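Local atomic coordinates of 52 protein (Murid herpesvirus 4, PDB entry 2OA5), a protein that is an abundant tegument protein of a murine gammaherpesvirus, belongs to the BLRF2 family and probably has a structural role in the virion. Residues 62-67 with 96-101; 70-75 with 92-97. One frame throughout, in Å; residues are numbered along the deposited sequence.

In the fold
Both contacts lay strand 93-99 across helix 46-76. Contact 2 (70-75 with 92-97) takes the start of the strand and the C-terminal part of the helix, contact 1 (62-67 with 96-101) the end of the strand and a part of the helix about two turns earlier; their centres are about 12 Å apart. V96 and D97 belong to both, and I68, between the two helical segments, touches V96 and L94. The short segment axes approach to 10.0 Å in contact 2 and 8.1 Å in contact 1. In both, the strand pairs antiparallel with its counterpart in a second subunit. A bound PE5 polyether lies about 8 Å from the side chain of L92.

Contact 1. Residues 62-67 with 96-101; sequences AVAMRK and VDVSME
V63, A64 and K67 of helix 46-76 meet V96 and V98 of the strand in a buried, largely apolar contact. V98 CG1 is its central methyl group. Lying anti to its own carbonyl carbon (chi1 -67°), V98 CG1 reaches V63 CG1 at 3.4 Å, tighter than usual for two carbons, as the two valines slide past each other in opposite directions. V98 CG1 also rests on A64, 3.6 Å from A64 N and 3.8 Å from A64 CB. V96 sends its own CG1 to A64 from two residues earlier in the strand, 3.9 Å from A64 CB, so the small alanine receives a methyl from each valine. Here the CA atoms of A64 and V98 come within 6.2 Å.

The polar part belongs to K67. Its aliphatic chain passes V96, K67 CD lying 4.2 Å from V96 CG1. D97 O lies beside the end of the lysine chain, equally near K67 CD, CE and NZ at 3.4 Å, and the hydrogen bond from NZ is weak. The stronger partner of the ammonium group is E102, just beyond the strand, through a salt bridge; E102 also accepts from S99 N.

V96 to S99 pair antiparallel with a strand of the second subunit, and V98 also packs on L94 of that subunit. The strand thus lies on its own chain's helix while the sheet is built across the interface: alpha/beta packing joined to an intermolecular antiparallel beta ladder.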
# COMPACT_ATOMS: atom_id res chain seq x y z
N ALA B 62 -3.78 -0.79 -16.10
CA ALA B 62 -3.66 -1.79 -17.15
C ALA B 62 -2.27 -1.76 -17.81
O ALA B 62 -1.73 -2.79 -18.20
CB ALA B 62 -4.76 -1.59 -18.20
N VAL B 63 -1.70 -0.56 -17.94
CA VAL B 63 -0.37 -0.44 -18.53
C VAL B 63 0.65 -1.03 -17.57
O VAL B 63 1.54 -1.79 -17.97
CB VAL B 63 -0.01 1.05 -18.80
CG1 VAL B 63 1.49 1.19 -19.02
CG2 VAL B 63 -0.76 1.54 -20.02
N ALA B 64 0.54 -0.67 -16.30
CA ALA B 64 1.45 -1.19 -15.29
C ALA B 64 1.33 -2.72 -15.24
O ALA B 64 2.32 -3.43 -15.11
CB ALA B 64 1.11 -0.60 -13.93
N MSE B 65 0.11 -3.21 -15.37
CA MSE B 65 -0.12 -4.65 -15.32
C MSE B 65 0.59 -5.40 -16.45
O MSE B 65 1.15 -6.48 -16.23
CB MSE B 65 -1.63 -4.91 -15.32
CG MSE B 65 -2.13 -5.62 -14.07
SE MSE B 65 -1.36 -7.37 -13.95
CE MSE B 65 -2.67 -8.16 -12.82
N ARG B 66 0.58 -4.80 -17.64
CA ARG B 66 1.23 -5.37 -18.82
C ARG B 66 2.73 -5.50 -18.55
O ARG B 66 3.32 -6.57 -18.68
CB ARG B 66 1.01 -4.45 -20.03
CG ARG B 66 2.02 -4.59 -21.17
CD ARG B 66 2.23 -3.25 -21.88
NE ARG B 66 0.96 -2.67 -22.33
CZ ARG B 66 0.83 -1.45 -22.82
NH1 ARG B 66 1.88 -0.65 -22.94
NH2 ARG B 66 -0.37 -1.01 -23.20
N LYS B 67 3.32 -4.38 -18.14
CA LYS B 67 4.74 -4.30 -17.84
C LYS B 67 5.19 -5.21 -16.70
O LYS B 67 6.26 -5.82 -16.77
CB LYS B 67 5.11 -2.84 -17.51
CG LYS B 67 4.77 -1.84 -18.61
CD LYS B 67 5.39 -0.48 -18.34
CE LYS B 67 5.22 0.45 -19.53
NZ LYS B 67 6.45 1.24 -19.81
N VAL B 96 8.01 0.20 -12.06
CA VAL B 96 7.25 0.39 -13.28
C VAL B 96 6.88 1.85 -13.53
O VAL B 96 6.45 2.56 -12.62
CB VAL B 96 5.97 -0.47 -13.24
CG1 VAL B 96 4.94 0.04 -14.22
CG2 VAL B 96 6.32 -1.92 -13.56
N ASP B 97 7.07 2.29 -14.77
CA ASP B 97 6.74 3.64 -15.17
C ASP B 97 5.52 3.55 -16.07
O ASP B 97 5.40 2.61 -16.87
CB ASP B 97 7.90 4.27 -15.94
CG ASP B 97 9.12 4.51 -15.07
OD1 ASP B 97 8.99 5.19 -14.03
OD2 ASP B 97 10.21 4.01 -15.43
N VAL B 98 4.61 4.50 -15.95
CA VAL B 98 3.41 4.48 -16.76
C VAL B 98 2.91 5.88 -17.08
O VAL B 98 2.99 6.79 -16.25
CB VAL B 98 2.28 3.68 -16.06
CG1 VAL B 98 2.67 2.21 -15.99
CG2 VAL B 98 2.05 4.23 -14.66
N SER B 99 2.41 6.04 -18.30
CA SER B 99 1.89 7.31 -18.78
C SER B 99 0.65 7.00 -19.60
O SER B 99 0.59 5.95 -20.25
CB SER B 99 2.92 8.01 -19.66
OG SER B 99 4.16 8.17 -18.98
N MSE B 100 -0.32 7.90 -19.57
CA MSE B 100 -1.56 7.74 -20.32
C MSE B 100 -1.26 7.48 -21.80
O MSE B 100 -2.04 6.84 -22.50
CB MSE B 100 -2.44 9.00 -20.20
CG MSE B 100 -2.96 9.36 -18.81
SE MSE B 100 -4.47 8.31 -18.29
CE MSE B 100 -5.91 9.53 -18.56
N GLU B 101 -0.12 7.99 -22.28
CA GLU B 101 0.28 7.83 -23.68
C GLU B 101 0.40 6.38 -24.08
O GLU B 101 0.04 6.00 -25.19
CB GLU B 101 1.63 8.50 -23.94
CG GLU B 101 1.56 9.93 -24.42
CD GLU B 101 2.92 10.46 -24.79
OE1 GLU B 101 3.53 9.95 -25.75
OE2 GLU B 101 3.39 11.40 -24.12

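Contact 2. Residues 70-75 with 92-97; sequences AKVRSR and LTLRVD
L94 sets its two methyl groups among K71, V72 and R75, where strand 93-97 runs at 145° to the helical segment 70-75 in alpha/beta layer packing. L94 CD1 and L94 CD2 each come to 3.9 Å from K71 CB, so the lysine CB is met by both branches. CD1 also faces V72 CG2, the two side chains crossing at about a right angle. L94 CD2 lies over one face of the R75 guanidinium, 3.7 Å above its plane and displaced toward the rim. L92 adds a second apolar touch, with CD1 against R75 CG at 3.9 Å and CD2 against V72 CG2. The direct polar link is K71 NZ donating to R95 O at 2.9 Å, nearly in line with the carbonyl, the C=O...NZ angle being 172°.

R75 bends at chi2 (58°, placing CD) and chi3 (placing NE), and its NH1 makes a weak hydrogen bond to K71 O, one turn back, which already accepts from R75 N. Farther out, V72 packs on S57 of the second subunit and L92 on L60 of the same neighbour, while R95 forms a salt bridge with D97 of that subunit.

Water 1 accepts weakly from K71 NZ and R75 NH2, and from R95 N at 3.2 Å.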
# COMPACT_ATOMS: atom_id res chain seq x y z
N ALA B 70 5.44 -8.86 -17.76
CA ALA B 70 6.62 -9.02 -18.59
C ALA B 70 7.88 -9.27 -17.75
O ALA B 70 8.66 -10.17 -18.04
CB ALA B 70 6.81 -7.78 -19.46
N LYS B 71 8.05 -8.47 -16.71
CA LYS B 71 9.21 -8.58 -15.83
C LYS B 71 9.15 -9.84 -14.97
O LYS B 71 10.18 -10.43 -14.65
CB LYS B 71 9.30 -7.34 -14.94
CG LYS B 71 9.34 -6.06 -15.77
CD LYS B 71 9.59 -4.83 -14.93
CE LYS B 71 10.84 -4.13 -15.43
NZ LYS B 71 10.85 -2.68 -15.11
N VAL B 72 7.94 -10.25 -14.60
CA VAL B 72 7.78 -11.46 -13.81
C VAL B 72 8.15 -12.62 -14.73
O VAL B 72 8.87 -13.52 -14.33
CB VAL B 72 6.32 -11.61 -13.29
CG1 VAL B 72 6.14 -12.96 -12.59
CG2 VAL B 72 5.99 -10.47 -12.33
N ARG B 73 7.67 -12.58 -15.97
CA ARG B 73 8.00 -13.63 -16.92
C ARG B 73 9.51 -13.75 -17.07
O ARG B 73 10.07 -14.85 -17.05
CB ARG B 73 7.38 -13.36 -18.29
CG ARG B 73 5.99 -13.90 -18.43
CD ARG B 73 5.46 -13.73 -19.84
NE ARG B 73 4.30 -14.60 -20.05
CZ ARG B 73 3.22 -14.57 -19.28
NH1 ARG B 73 3.14 -13.72 -18.28
NH2 ARG B 73 2.22 -15.41 -19.51
N SER B 74 10.18 -12.61 -17.22
CA SER B 74 11.62 -12.60 -17.37
C SER B 74 12.31 -13.19 -16.13
O SER B 74 13.21 -14.02 -16.27
CB SER B 74 12.10 -11.16 -17.64
OG SER B 74 13.21 -10.80 -16.85
N ARG B 75 11.88 -12.79 -14.94
CA ARG B 75 12.47 -13.32 -13.71
C ARG B 75 12.18 -14.80 -13.49
O ARG B 75 13.03 -15.54 -13.02
CB ARG B 75 11.97 -12.54 -12.50
CG ARG B 75 12.98 -11.56 -11.92
CD ARG B 75 13.40 -10.55 -12.96
NE ARG B 75 13.63 -9.23 -12.39
CZ ARG B 75 13.21 -8.11 -12.94
NH1 ARG B 75 12.52 -8.15 -14.08
NH2 ARG B 75 13.46 -6.94 -12.36
N LEU B 92 11.18 -10.52 -4.83
CA LEU B 92 10.98 -9.71 -6.03
C LEU B 92 10.47 -8.29 -5.77
O LEU B 92 9.52 -8.08 -5.01
CB LEU B 92 10.04 -10.42 -7.01
CG LEU B 92 9.80 -9.64 -8.31
CD1 LEU B 92 11.08 -9.71 -9.12
CD2 LEU B 92 8.65 -10.20 -9.10
N THR B 93 11.12 -7.33 -6.41
CA THR B 93 10.73 -5.93 -6.32
C THR B 93 10.90 -5.39 -7.73
O THR B 93 11.96 -5.53 -8.35
CB THR B 93 11.62 -5.15 -5.33
OG1 THR B 93 11.54 -5.75 -4.04
CG2 THR B 93 11.15 -3.69 -5.22
N LEU B 94 9.84 -4.79 -8.27
CA LEU B 94 9.89 -4.26 -9.61
C LEU B 94 9.60 -2.79 -9.58
O LEU B 94 8.96 -2.29 -8.66
CB LEU B 94 8.81 -4.89 -10.49
CG LEU B 94 8.60 -6.39 -10.63
CD1 LEU B 94 7.46 -6.62 -11.63
CD2 LEU B 94 9.86 -7.08 -11.12
N ARG B 95 10.09 -2.08 -10.59
CA ARG B 95 9.75 -0.68 -10.66
C ARG B 95 9.11 -0.53 -12.03
O ARG B 95 9.59 -1.08 -13.02
CB ARG B 95 10.94 0.25 -10.52
CG ARG B 95 10.44 1.66 -10.25
CD ARG B 95 11.52 2.69 -10.36
NE ARG B 95 12.29 2.85 -9.13
CZ ARG B 95 11.82 3.39 -8.01
NH1 ARG B 95 10.57 3.81 -7.94
NH2 ARG B 95 12.61 3.51 -6.96
N VAL B 96 8.01 0.20 -12.06
CA VAL B 96 7.25 0.39 -13.28
C VAL B 96 6.88 1.85 -13.53
O VAL B 96 6.45 2.56 -12.62
CB VAL B 96 5.97 -0.47 -13.24
CG1 VAL B 96 4.94 0.04 -14.22
CG2 VAL B 96 6.32 -1.92 -13.56
N ASP B 97 7.07 2.29 -14.77
CA ASP B 97 6.74 3.64 -15.17
C ASP B 97 5.52 3.55 -16.07
O ASP B 97 5.40 2.61 -16.87
CB ASP B 97 7.90 4.27 -15.94
CG ASP B 97 9.12 4.51 -15.07
OD1 ASP B 97 8.99 5.19 -14.03
OD2 ASP B 97 10.21 4.01 -15.43
O HOH W 1 12.45 -3.61 -12.16